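Local coordinates for putative ATP-dependent endonuclease of the OLD family (Thermus scotoductus, PDB 6P74), which degrades linear and supercoiled double-stranded DNA in the 5' to 3' direction using divalent metal ions, and has a DNA-stimulated ATPase activity, at residues 8-13 with 70-75; 74-79 with 131-136; 337-342 with 419-424; 310-315 with 367-372. All blocks are in the same frame, centred on the assembly; numbering follows the deposited sequence.

Contact 1: 8-13 with 70-75; sequences KNFRCL and IEITVH
F10 holds CG anti to its backbone N (chi1 177°), and on I70 it is the CG2 methyl that lies anti to the backbone N; this brings I70 CG2 to 4.0 Å from F10 CB, the methyl meeting the phenyl ring obliquely. One face of the ring takes I72 CD1, 4.2 Å above the plane and offset toward the rim. The opposite face takes R11 CD, part of a chain whose NE goes on to a salt bridge with D60. The setting is the antiparallel pairing of strands 2-10 and 70-76 in the N-terminal part of the ATPase domain. K8 and E71 are a hydrogen-bonded pair, with K8 N to E71 O at 2.8 Å and E71 N to K8 O at 2.9 Å. I70 CA adds a CH...O contact to K8 O at 3.4 Å. Beyond this pair N9 and F10 both face L13 in a G1 beta bulge, and a type II' turn from F10 to L13 reverses the chain. The contact thus rests on backbone bonds and buried apolar carbons; the opposite charges of K8 NZ and E71 OE1, 5.5 Å apart, probably contribute a diffuse attraction, each also having a long, weak ion pair elsewhere, K8 with D15 and E71 with R91.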
# COMPACT_ATOMS: atom_id res chain seq x y z
N LYS A 8 -15.95 -6.81 -8.02
CA LYS A 8 -15.92 -6.61 -9.46
C LYS A 8 -15.05 -5.40 -9.76
O LYS A 8 -15.34 -4.29 -9.28
CB LYS A 8 -17.33 -6.40 -10.03
CG LYS A 8 -18.28 -7.56 -9.78
CD LYS A 8 -19.58 -7.38 -10.57
CE LYS A 8 -20.42 -8.66 -10.55
NZ LYS A 8 -21.25 -8.84 -11.79
N ASN A 9 -13.99 -5.61 -10.53
CA ASN A 9 -13.20 -4.53 -11.11
C ASN A 9 -12.29 -3.83 -10.11
O ASN A 9 -11.87 -2.68 -10.34
CB ASN A 9 -14.12 -3.51 -11.81
CG ASN A 9 -14.85 -4.11 -13.00
OD1 ASN A 9 -14.26 -4.84 -13.79
ND2 ASN A 9 -16.13 -3.81 -13.13
N PHE A 10 -11.95 -4.49 -9.00
CA PHE A 10 -11.12 -3.88 -7.96
C PHE A 10 -9.70 -4.46 -8.04
O PHE A 10 -9.48 -5.63 -7.71
CB PHE A 10 -11.74 -4.10 -6.58
CG PHE A 10 -10.91 -3.57 -5.46
CD1 PHE A 10 -10.61 -2.22 -5.38
CD2 PHE A 10 -10.40 -4.43 -4.49
CE1 PHE A 10 -9.83 -1.73 -4.36
CE2 PHE A 10 -9.62 -3.95 -3.46
CZ PHE A 10 -9.34 -2.59 -3.39
N ARG A 11 -8.75 -3.62 -8.47
CA ARG A 11 -7.36 -4.04 -8.68
C ARG A 11 -7.29 -5.27 -9.58
O ARG A 11 -7.77 -5.23 -10.72
CB ARG A 11 -6.67 -4.28 -7.33
CG ARG A 11 -6.38 -2.97 -6.61
CD ARG A 11 -6.02 -3.15 -5.14
NE ARG A 11 -6.20 -1.90 -4.38
CZ ARG A 11 -5.79 -1.71 -3.13
NH1 ARG A 11 -5.15 -2.68 -2.48
NH2 ARG A 11 -6.01 -0.55 -2.53
N CYS A 12 -6.72 -6.37 -9.10
CA CYS A 12 -6.61 -7.56 -9.93
C CYS A 12 -7.88 -8.40 -9.96
O CYS A 12 -7.95 -9.36 -10.73
CB CYS A 12 -5.42 -8.42 -9.48
SG CYS A 12 -5.42 -8.93 -7.75
N LEU A 13 -8.90 -8.06 -9.16
CA LEU A 13 -10.11 -8.89 -9.01
C LEU A 13 -11.15 -8.41 -10.01
O LEU A 13 -11.96 -7.52 -9.73
CB LEU A 13 -10.64 -8.83 -7.59
CG LEU A 13 -9.65 -9.20 -6.47
CD1 LEU A 13 -10.32 -9.13 -5.11
CD2 LEU A 13 -9.07 -10.58 -6.72
N ILE A 70 -15.95 -0.10 -9.89
CA ILE A 70 -15.59 -0.96 -8.77
C ILE A 70 -16.83 -1.28 -7.96
O ILE A 70 -17.63 -0.39 -7.63
CB ILE A 70 -14.51 -0.29 -7.91
CG1 ILE A 70 -13.21 -0.15 -8.72
CG2 ILE A 70 -14.30 -1.07 -6.62
CD1 ILE A 70 -12.18 0.80 -8.10
N GLU A 71 -17.01 -2.56 -7.62
CA GLU A 71 -18.17 -3.02 -6.85
C GLU A 71 -17.70 -4.05 -5.82
O GLU A 71 -17.22 -5.12 -6.19
CB GLU A 71 -19.21 -3.66 -7.76
CG GLU A 71 -20.42 -2.84 -8.06
CD GLU A 71 -21.47 -3.66 -8.79
OE1 GLU A 71 -21.51 -3.63 -10.04
OE2 GLU A 71 -22.24 -4.37 -8.10
N ILE A 72 -17.89 -3.76 -4.54
CA ILE A 72 -17.61 -4.73 -3.48
C ILE A 72 -18.88 -4.93 -2.66
O ILE A 72 -19.40 -3.98 -2.06
CB ILE A 72 -16.44 -4.29 -2.59
CG1 ILE A 72 -15.21 -4.02 -3.45
CG2 ILE A 72 -16.15 -5.36 -1.59
CD1 ILE A 72 -14.17 -3.19 -2.77
N THR A 73 -19.37 -6.16 -2.62
CA THR A 73 -20.57 -6.51 -1.87
C THR A 73 -20.22 -7.48 -0.76
O THR A 73 -19.66 -8.55 -1.03
CB THR A 73 -21.63 -7.12 -2.81
OG1 THR A 73 -21.92 -6.21 -3.88
CG2 THR A 73 -22.91 -7.41 -2.05
N VAL A 74 -20.54 -7.13 0.48
CA VAL A 74 -20.31 -8.03 1.62
C VAL A 74 -21.65 -8.43 2.20
O VAL A 74 -22.46 -7.57 2.57
CB VAL A 74 -19.42 -7.38 2.69
CG1 VAL A 74 -19.02 -8.42 3.70
CG2 VAL A 74 -18.21 -6.75 2.05
N HIS A 75 -21.90 -9.73 2.30
CA HIS A 75 -23.11 -10.28 2.87
C HIS A 75 -22.85 -10.79 4.28
O HIS A 75 -21.77 -11.29 4.59
CB HIS A 75 -23.66 -11.43 2.03
CG HIS A 75 -23.89 -11.09 0.60
ND1 HIS A 75 -25.15 -11.08 0.03
CD2 HIS A 75 -23.03 -10.78 -0.40
CE1 HIS A 75 -25.05 -10.78 -1.25
NE2 HIS A 75 -23.78 -10.59 -1.53

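Contact 2: 74-79 with 131-136; sequences VHFDPP and NHARVL
H132 turns the edge of its imidazole toward the face of the F76 ring in an offset edge-to-face pair, the centroids of the H132 and F76 rings 5.3 Å apart and their planes at 70°. The pair joins the end of helix 127-132 to the end of strand 70-76, both in the N-terminal part of the ATPase domain. H132 starts toward the strand, and chi1 173° sets CG anti to the backbone N; H132 CD2 comes within 3.7 Å of F76 CE1. Beyond this segment H132 also meets the ring of Y80 and lies close to a bound sulfate, probably from the crystallisation liquor, while F76 is packed edge-to-face with F90, so the two rings belong to a small aromatic group near the surface. A133 follows with its CB directed at the same phenyl group, 4.1 Å from F76 CD2; that methyl also touches L45 of helix 34-45. R134 bends back instead, its NH1 making a weak bond of 3.3 Å to N131 OD1, and so bridges the turn after the helix. V135 then leads into strand 135-138, an outermost strand, within this chain, of the mixed sheet, and packs on L2 and L45. On the opposing segment the chain turns a corner at D77 and P78, with a cis peptide bond before P78. P78 O lies in plane at the edge of both rings, 3.6 Å from H132 NE2.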
# COMPACT_ATOMS: atom_id res chain seq x y z
N VAL A 74 -20.54 -7.13 0.48
CA VAL A 74 -20.31 -8.03 1.62
C VAL A 74 -21.65 -8.43 2.20
O VAL A 74 -22.46 -7.57 2.57
CB VAL A 74 -19.42 -7.38 2.69
CG1 VAL A 74 -19.02 -8.42 3.70
CG2 VAL A 74 -18.21 -6.75 2.05
N HIS A 75 -21.90 -9.73 2.30
CA HIS A 75 -23.11 -10.28 2.87
C HIS A 75 -22.85 -10.79 4.28
O HIS A 75 -21.77 -11.29 4.59
CB HIS A 75 -23.66 -11.43 2.03
CG HIS A 75 -23.89 -11.09 0.60
ND1 HIS A 75 -25.15 -11.08 0.03
CD2 HIS A 75 -23.03 -10.78 -0.40
CE1 HIS A 75 -25.05 -10.78 -1.25
NE2 HIS A 75 -23.78 -10.59 -1.53
N PHE A 76 -23.86 -10.67 5.14
CA PHE A 76 -23.68 -11.10 6.52
C PHE A 76 -24.98 -11.63 7.09
O PHE A 76 -26.05 -11.53 6.48
CB PHE A 76 -23.14 -9.95 7.37
CG PHE A 76 -23.97 -8.72 7.30
CD1 PHE A 76 -25.17 -8.64 7.99
CD2 PHE A 76 -23.57 -7.64 6.54
CE1 PHE A 76 -25.95 -7.51 7.92
CE2 PHE A 76 -24.34 -6.51 6.47
CZ PHE A 76 -25.53 -6.44 7.17
N ASP A 77 -24.87 -12.20 8.29
CA ASP A 77 -25.94 -12.90 8.97
C ASP A 77 -25.61 -12.87 10.45
O ASP A 77 -24.46 -13.12 10.81
CB ASP A 77 -26.08 -14.34 8.49
CG ASP A 77 -27.23 -15.04 9.13
OD1 ASP A 77 -28.38 -14.61 8.90
OD2 ASP A 77 -26.99 -16.01 9.89
N PRO A 78 -26.57 -12.58 11.33
CA PRO A 78 -27.99 -12.30 11.03
C PRO A 78 -28.22 -10.93 10.43
O PRO A 78 -27.33 -10.08 10.48
CB PRO A 78 -28.64 -12.38 12.41
CG PRO A 78 -27.56 -11.85 13.31
CD PRO A 78 -26.28 -12.43 12.77
N PRO A 79 -29.43 -10.70 9.91
CA PRO A 79 -29.73 -9.40 9.31
C PRO A 79 -29.70 -8.28 10.34
O PRO A 79 -29.89 -8.49 11.54
CB PRO A 79 -31.15 -9.58 8.74
CG PRO A 79 -31.34 -11.09 8.68
CD PRO A 79 -30.59 -11.61 9.85
N ASN A 131 -21.38 -0.19 11.65
CA ASN A 131 -20.63 -0.72 12.78
C ASN A 131 -21.13 -2.09 13.20
O ASN A 131 -20.37 -2.87 13.80
CB ASN A 131 -20.68 0.23 13.97
CG ASN A 131 -19.99 1.56 13.69
OD1 ASN A 131 -19.28 1.71 12.69
ND2 ASN A 131 -20.21 2.53 14.57
N HIS A 132 -22.39 -2.40 12.90
CA HIS A 132 -22.91 -3.75 13.09
C HIS A 132 -21.90 -4.80 12.64
O HIS A 132 -21.62 -5.76 13.36
CB HIS A 132 -24.22 -3.90 12.30
CG HIS A 132 -24.78 -5.28 12.28
ND1 HIS A 132 -25.14 -5.96 13.43
CD2 HIS A 132 -25.06 -6.11 11.25
CE1 HIS A 132 -25.61 -7.15 13.10
NE2 HIS A 132 -25.59 -7.27 11.78
N ALA A 133 -21.34 -4.61 11.44
CA ALA A 133 -20.56 -5.64 10.76
C ALA A 133 -19.07 -5.33 10.69
O ALA A 133 -18.35 -5.99 9.93
CB ALA A 133 -21.11 -5.87 9.36
N ARG A 134 -18.58 -4.35 11.45
CA ARG A 134 -17.18 -3.95 11.34
C ARG A 134 -16.24 -5.07 11.77
O ARG A 134 -16.53 -5.86 12.68
CB ARG A 134 -16.90 -2.70 12.16
CG ARG A 134 -16.98 -1.45 11.33
CD ARG A 134 -16.96 -0.21 12.20
NE ARG A 134 -15.63 0.06 12.74
CZ ARG A 134 -15.36 0.99 13.66
NH1 ARG A 134 -16.35 1.73 14.16
NH2 ARG A 134 -14.12 1.16 14.08
N VAL A 135 -15.09 -5.12 11.12
CA VAL A 135 -14.12 -6.19 11.31
C VAL A 135 -12.87 -5.60 11.93
O VAL A 135 -12.49 -4.46 11.64
CB VAL A 135 -13.78 -6.89 9.99
CG1 VAL A 135 -15.03 -7.43 9.35
CG2 VAL A 135 -13.08 -5.92 9.06
N LEU A 136 -12.23 -6.39 12.78
CA LEU A 136 -10.87 -6.10 13.19
C LEU A 136 -9.93 -6.54 12.08
O LEU A 136 -9.99 -7.69 11.62
CB LEU A 136 -10.53 -6.81 14.49
CG LEU A 136 -10.86 -6.03 15.75
CD1 LEU A 136 -10.48 -6.84 16.97
CD2 LEU A 136 -10.13 -4.69 15.74

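Contact 3: 337-342 with 419-424; sequences SYVREE and CKALDI. With SO4 (sulfate ion), chain G.
S337 faces the C-terminal end of helix 409-422, where a Schellman motif with D423 at positive phi ends the helix; the contact joins the C-terminal part of the ATPase domain to the Toprim domain. S337 OG lies 3.4 Å from L422 O in a weak hydrogen bond whose proton has another acceptor within reach, and L422 O also receives a weak bond from R327. Y338 comes next, its backbone lying against the leucine: L422 CD2 is 3.6 Å from Y338 CA. Y338 starts away from the helix at CB, and chi1 53° sets CG between the backbone N and the carbonyl carbon; one face of its ring meets a sulfate that probably comes from the crystallisation liquor. Sulfate O2 sits over the centre of the Y338 ring, 3.3 Å above its plane, and Y338 N gives weak bonds to sulfate O2 and O3. V339 returns to apolar packing, its CG2 3.8 Å from A421 CB, and it also rests on F320. R340 passes beside the anion, its CG 3.7 Å from sulfate O2, and then turns to the start of helix 341-355. There it forms a salt bridge with E342: R340 NE lies 3.0 Å from E342 OE2, with the oxygen close to the guanidinium plane but met from above the carboxylate, 77° out of the carboxylate plane.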
# COMPACT_ATOMS: atom_id res chain seq x y z
N SER A 337 -11.16 -20.92 -5.76
CA SER A 337 -11.64 -22.29 -5.67
C SER A 337 -11.90 -22.66 -4.22
O SER A 337 -11.22 -22.16 -3.32
CB SER A 337 -10.62 -23.31 -6.24
OG SER A 337 -10.08 -22.84 -7.46
N TYR A 338 -12.84 -23.58 -4.02
CA TYR A 338 -13.30 -24.03 -2.71
C TYR A 338 -14.23 -25.21 -2.91
O TYR A 338 -14.73 -25.45 -4.01
CB TYR A 338 -14.02 -22.90 -1.94
CG TYR A 338 -15.15 -22.26 -2.72
CD1 TYR A 338 -16.44 -22.81 -2.72
CD2 TYR A 338 -14.94 -21.12 -3.48
CE1 TYR A 338 -17.48 -22.24 -3.45
CE2 TYR A 338 -15.99 -20.52 -4.21
CZ TYR A 338 -17.26 -21.09 -4.18
OH TYR A 338 -18.31 -20.52 -4.90
N VAL A 339 -14.45 -25.97 -1.83
CA VAL A 339 -15.41 -27.06 -1.89
C VAL A 339 -16.81 -26.47 -1.99
O VAL A 339 -17.24 -25.69 -1.13
CB VAL A 339 -15.28 -27.98 -0.67
CG1 VAL A 339 -16.20 -29.15 -0.82
CG2 VAL A 339 -13.84 -28.48 -0.52
N ARG A 340 -17.53 -26.83 -3.05
CA ARG A 340 -18.90 -26.38 -3.24
C ARG A 340 -19.83 -27.04 -2.21
O ARG A 340 -19.57 -28.14 -1.72
CB ARG A 340 -19.39 -26.71 -4.65
CG ARG A 340 -18.61 -26.02 -5.76
CD ARG A 340 -19.19 -26.29 -7.16
NE ARG A 340 -20.55 -25.76 -7.31
CZ ARG A 340 -20.86 -24.47 -7.42
NH1 ARG A 340 -19.92 -23.53 -7.39
NH2 ARG A 340 -22.14 -24.10 -7.54
N GLU A 341 -20.92 -26.34 -1.90
CA GLU A 341 -21.89 -26.84 -0.92
C GLU A 341 -22.39 -28.24 -1.27
O GLU A 341 -22.34 -29.15 -0.44
CB GLU A 341 -23.05 -25.85 -0.81
CG GLU A 341 -22.87 -24.83 0.30
CD GLU A 341 -23.02 -25.46 1.66
OE1 GLU A 341 -23.85 -26.39 1.78
OE2 GLU A 341 -22.30 -25.04 2.60
N GLU A 342 -22.89 -28.41 -2.48
CA GLU A 342 -23.27 -29.72 -3.00
C GLU A 342 -22.28 -30.81 -2.60
O GLU A 342 -22.68 -31.90 -2.18
CB GLU A 342 -23.37 -29.62 -4.52
CG GLU A 342 -22.26 -28.73 -5.06
CD GLU A 342 -22.42 -28.37 -6.52
OE1 GLU A 342 -21.88 -29.11 -7.38
OE2 GLU A 342 -23.08 -27.34 -6.79
N CYS A 419 -7.96 -31.82 -3.71
CA CYS A 419 -7.32 -31.35 -4.94
C CYS A 419 -8.33 -31.18 -6.07
O CYS A 419 -8.29 -30.19 -6.82
CB CYS A 419 -6.22 -32.31 -5.38
SG CYS A 419 -4.80 -32.35 -4.32
N LYS A 420 -9.23 -32.15 -6.24
CA LYS A 420 -10.25 -32.00 -7.27
C LYS A 420 -11.09 -30.76 -7.01
O LYS A 420 -11.27 -29.92 -7.90
CB LYS A 420 -11.11 -33.27 -7.34
CG LYS A 420 -10.98 -33.99 -8.68
CD LYS A 420 -11.83 -35.23 -8.81
CE LYS A 420 -13.15 -35.15 -8.05
NZ LYS A 420 -13.93 -36.44 -8.11
N ALA A 421 -11.58 -30.59 -5.77
CA ALA A 421 -12.40 -29.41 -5.46
C ALA A 421 -11.62 -28.11 -5.59
O ALA A 421 -12.22 -27.04 -5.81
CB ALA A 421 -12.98 -29.53 -4.04
N LEU A 422 -10.30 -28.14 -5.47
CA LEU A 422 -9.52 -26.91 -5.50
C LEU A 422 -8.83 -26.67 -6.82
O LEU A 422 -8.15 -25.65 -6.96
CB LEU A 422 -8.46 -26.90 -4.39
CG LEU A 422 -9.05 -26.77 -2.97
CD1 LEU A 422 -7.96 -26.57 -1.90
CD2 LEU A 422 -10.10 -25.68 -2.91
N ASP A 423 -8.97 -27.59 -7.78
CA ASP A 423 -8.28 -27.50 -9.07
C ASP A 423 -6.76 -27.49 -8.92
O ASP A 423 -6.04 -26.79 -9.64
CB ASP A 423 -8.77 -26.30 -9.87
CG ASP A 423 -10.07 -26.58 -10.57
OD1 ASP A 423 -10.06 -27.46 -11.47
OD2 ASP A 423 -11.10 -25.95 -10.20
N ILE A 424 -6.24 -28.31 -8.01
CA ILE A 424 -4.80 -28.57 -7.93
C ILE A 424 -4.51 -29.77 -8.82
O ILE A 424 -5.15 -30.81 -8.66
CB ILE A 424 -4.36 -28.83 -6.49
CG1 ILE A 424 -4.80 -27.67 -5.59
CG2 ILE A 424 -2.87 -29.00 -6.40
CD1 ILE A 424 -4.98 -28.06 -4.14
S SO4 G . -15.13 -23.84 -7.31
O1 SO4 G . -15.76 -24.96 -8.00
O2 SO4 G . -15.68 -23.74 -5.96
O3 SO4 G . -13.69 -24.07 -7.24
O4 SO4 G . -15.39 -22.59 -8.03

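Contact 4: 310-315 with 367-372; sequences HSPIFA and VLFAKR
The loop that follows strand 304-308 carries H310, at a place that matches the switch histidine (H-loop) of ABC ATPases, and F369 packs against this loop from the junction of the ATPase and Toprim domains. H310 lies beside K34 of the Walker A motif, inferred to bind ATP, so the contact reaches from the nucleotide pocket toward the ATPase-Toprim boundary. F369 starts toward the loop, with chi1 -57° setting CG anti to its own carbonyl carbon, and the ring packs on H310, S311 and P312. H310 O lies over one face of that ring, 3.9 Å above the plane and offset toward the rim, while L368 CB lies over the opposite face, also offset toward the rim. The far end of the ring meets the backbone: F369 CZ approaches S311 O at 3.6 Å, and F369 CE2 approaches P312 CA at 3.6 Å. The side chains of P312 and F369 cross at about a right angle. An ST turn shapes this part of the loop, since S311 OG accepts a hydrogen bond from I313 N at 3.0 Å while also bonding to Q287 OE1 of helix 284-299. P312 O is bound by N365, which adds a polar tie to the residues just before 367-372. A315 closes the apolar patch, because its methyl serves both neighbours: A315 CB is 3.8 Å from F369 CZ and equally 3.8 Å from L368 CD1. The carbonyl beside it is packed closely too, with A315 O only 3.3 Å from the same methyl, L368 CD1.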
# COMPACT_ATOMS: atom_id res chain seq x y z
N HIS A 310 0.49 -18.40 4.29
CA HIS A 310 1.47 -19.18 3.53
C HIS A 310 1.89 -20.43 4.28
O HIS A 310 2.78 -21.15 3.80
CB HIS A 310 2.71 -18.34 3.24
CG HIS A 310 2.53 -17.37 2.12
ND1 HIS A 310 2.66 -17.74 0.79
CD2 HIS A 310 2.23 -16.05 2.12
CE1 HIS A 310 2.45 -16.68 0.03
NE2 HIS A 310 2.19 -15.65 0.80
N SER A 311 1.32 -20.69 5.43
CA SER A 311 1.78 -21.72 6.34
C SER A 311 0.90 -22.94 6.23
O SER A 311 -0.32 -22.82 6.33
CB SER A 311 1.77 -21.21 7.77
OG SER A 311 2.03 -22.27 8.68
N PRO A 312 1.47 -24.13 6.04
CA PRO A 312 0.64 -25.34 6.12
C PRO A 312 0.09 -25.61 7.52
O PRO A 312 -0.71 -26.54 7.69
CB PRO A 312 1.60 -26.46 5.67
CG PRO A 312 2.97 -25.91 5.92
CD PRO A 312 2.88 -24.42 5.74
N ILE A 313 0.50 -24.86 8.53
CA ILE A 313 -0.06 -25.11 9.85
C ILE A 313 -1.43 -24.46 9.97
O ILE A 313 -2.32 -25.01 10.61
CB ILE A 313 0.93 -24.63 10.92
CG1 ILE A 313 2.15 -25.57 10.95
CG2 ILE A 313 0.27 -24.55 12.28
CD1 ILE A 313 3.45 -24.86 11.32
N PHE A 314 -1.64 -23.32 9.29
CA PHE A 314 -2.93 -22.62 9.28
C PHE A 314 -3.85 -23.05 8.14
O PHE A 314 -5.00 -22.59 8.08
CB PHE A 314 -2.70 -21.11 9.21
CG PHE A 314 -2.13 -20.52 10.47
CD1 PHE A 314 -0.76 -20.51 10.69
CD2 PHE A 314 -2.98 -19.98 11.44
CE1 PHE A 314 -0.24 -19.97 11.86
CE2 PHE A 314 -2.47 -19.44 12.61
CZ PHE A 314 -1.10 -19.43 12.82
N ALA A 315 -3.39 -23.90 7.23
CA ALA A 315 -4.23 -24.32 6.11
C ALA A 315 -4.33 -25.84 6.20
O ALA A 315 -3.51 -26.55 5.61
CB ALA A 315 -3.68 -23.83 4.80
N VAL A 367 0.23 -29.80 0.02
CA VAL A 367 -0.50 -29.92 -1.24
C VAL A 367 -1.15 -28.60 -1.62
O VAL A 367 -1.31 -28.30 -2.80
CB VAL A 367 -1.55 -31.04 -1.17
CG1 VAL A 367 -1.90 -31.50 -2.54
CG2 VAL A 367 -1.01 -32.20 -0.41
N LEU A 368 -1.55 -27.80 -0.63
CA LEU A 368 -2.28 -26.58 -0.92
C LEU A 368 -1.40 -25.48 -1.46
O LEU A 368 -1.92 -24.48 -1.96
CB LEU A 368 -3.01 -26.09 0.33
CG LEU A 368 -3.92 -27.12 0.99
CD1 LEU A 368 -4.30 -26.63 2.38
CD2 LEU A 368 -5.15 -27.35 0.14
N PHE A 369 -0.08 -25.63 -1.40
CA PHE A 369 0.82 -24.56 -1.81
C PHE A 369 1.61 -24.89 -3.06
O PHE A 369 2.47 -24.11 -3.46
CB PHE A 369 1.75 -24.21 -0.65
CG PHE A 369 1.00 -23.83 0.57
CD1 PHE A 369 0.35 -22.61 0.64
CD2 PHE A 369 0.85 -24.71 1.62
CE1 PHE A 369 -0.37 -22.26 1.74
CE2 PHE A 369 0.12 -24.36 2.72
CZ PHE A 369 -0.49 -23.15 2.79
N ALA A 370 1.31 -26.00 -3.71
CA ALA A 370 2.15 -26.53 -4.78
C ALA A 370 1.52 -26.26 -6.13
O ALA A 370 0.30 -26.09 -6.26
CB ALA A 370 2.36 -28.04 -4.59
N LYS A 371 2.38 -26.22 -7.16
CA LYS A 371 1.86 -26.19 -8.53
C LYS A 371 1.21 -27.52 -8.90
O LYS A 371 0.21 -27.52 -9.64
CB LYS A 371 2.99 -25.85 -9.50
CG LYS A 371 3.49 -24.42 -9.39
CD LYS A 371 4.61 -24.13 -10.38
CE LYS A 371 5.08 -22.67 -10.33
NZ LYS A 371 6.23 -22.44 -11.27
N ARG A 372 1.74 -28.63 -8.39
CA ARG A 372 1.27 -29.97 -8.71
C ARG A 372 1.63 -30.91 -7.56
O ARG A 372 2.61 -30.68 -6.84
CB ARG A 372 1.89 -30.48 -10.02
CG ARG A 372 1.01 -30.28 -11.23
CD ARG A 372 1.73 -29.52 -12.32
NE ARG A 372 3.00 -30.16 -12.64
CZ ARG A 372 3.80 -29.77 -13.62
NH1 ARG A 372 3.46 -28.72 -14.37
NH2 ARG A 372 4.94 -30.41 -13.84

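How the contacts relate
From the N terminus, contact 1 closes the first loop by pairing strand 2-10 with strand 70-76, spanning the Walker A loop and helix 34-45. Contact 2 starts on the same strand, sharing V74 and H75, and closes the next loop at 131-136, linking the antiparallel sheet to the approach to strand 135-138 of the mixed sheet. Contacts 3 and 4 come later and cross: 310-315 and 337-342 precede their partners 367-372 and 419-424, so neither loop nests in the other. They touch through C419 with V367 and L422 with L368. Contact 3 joins the ATPase domain to the Toprim domain, and contact 4 packs the H310 loop on the residues at that boundary, their nearest atoms about 11 to 14 Å from those of contacts 1 and 2.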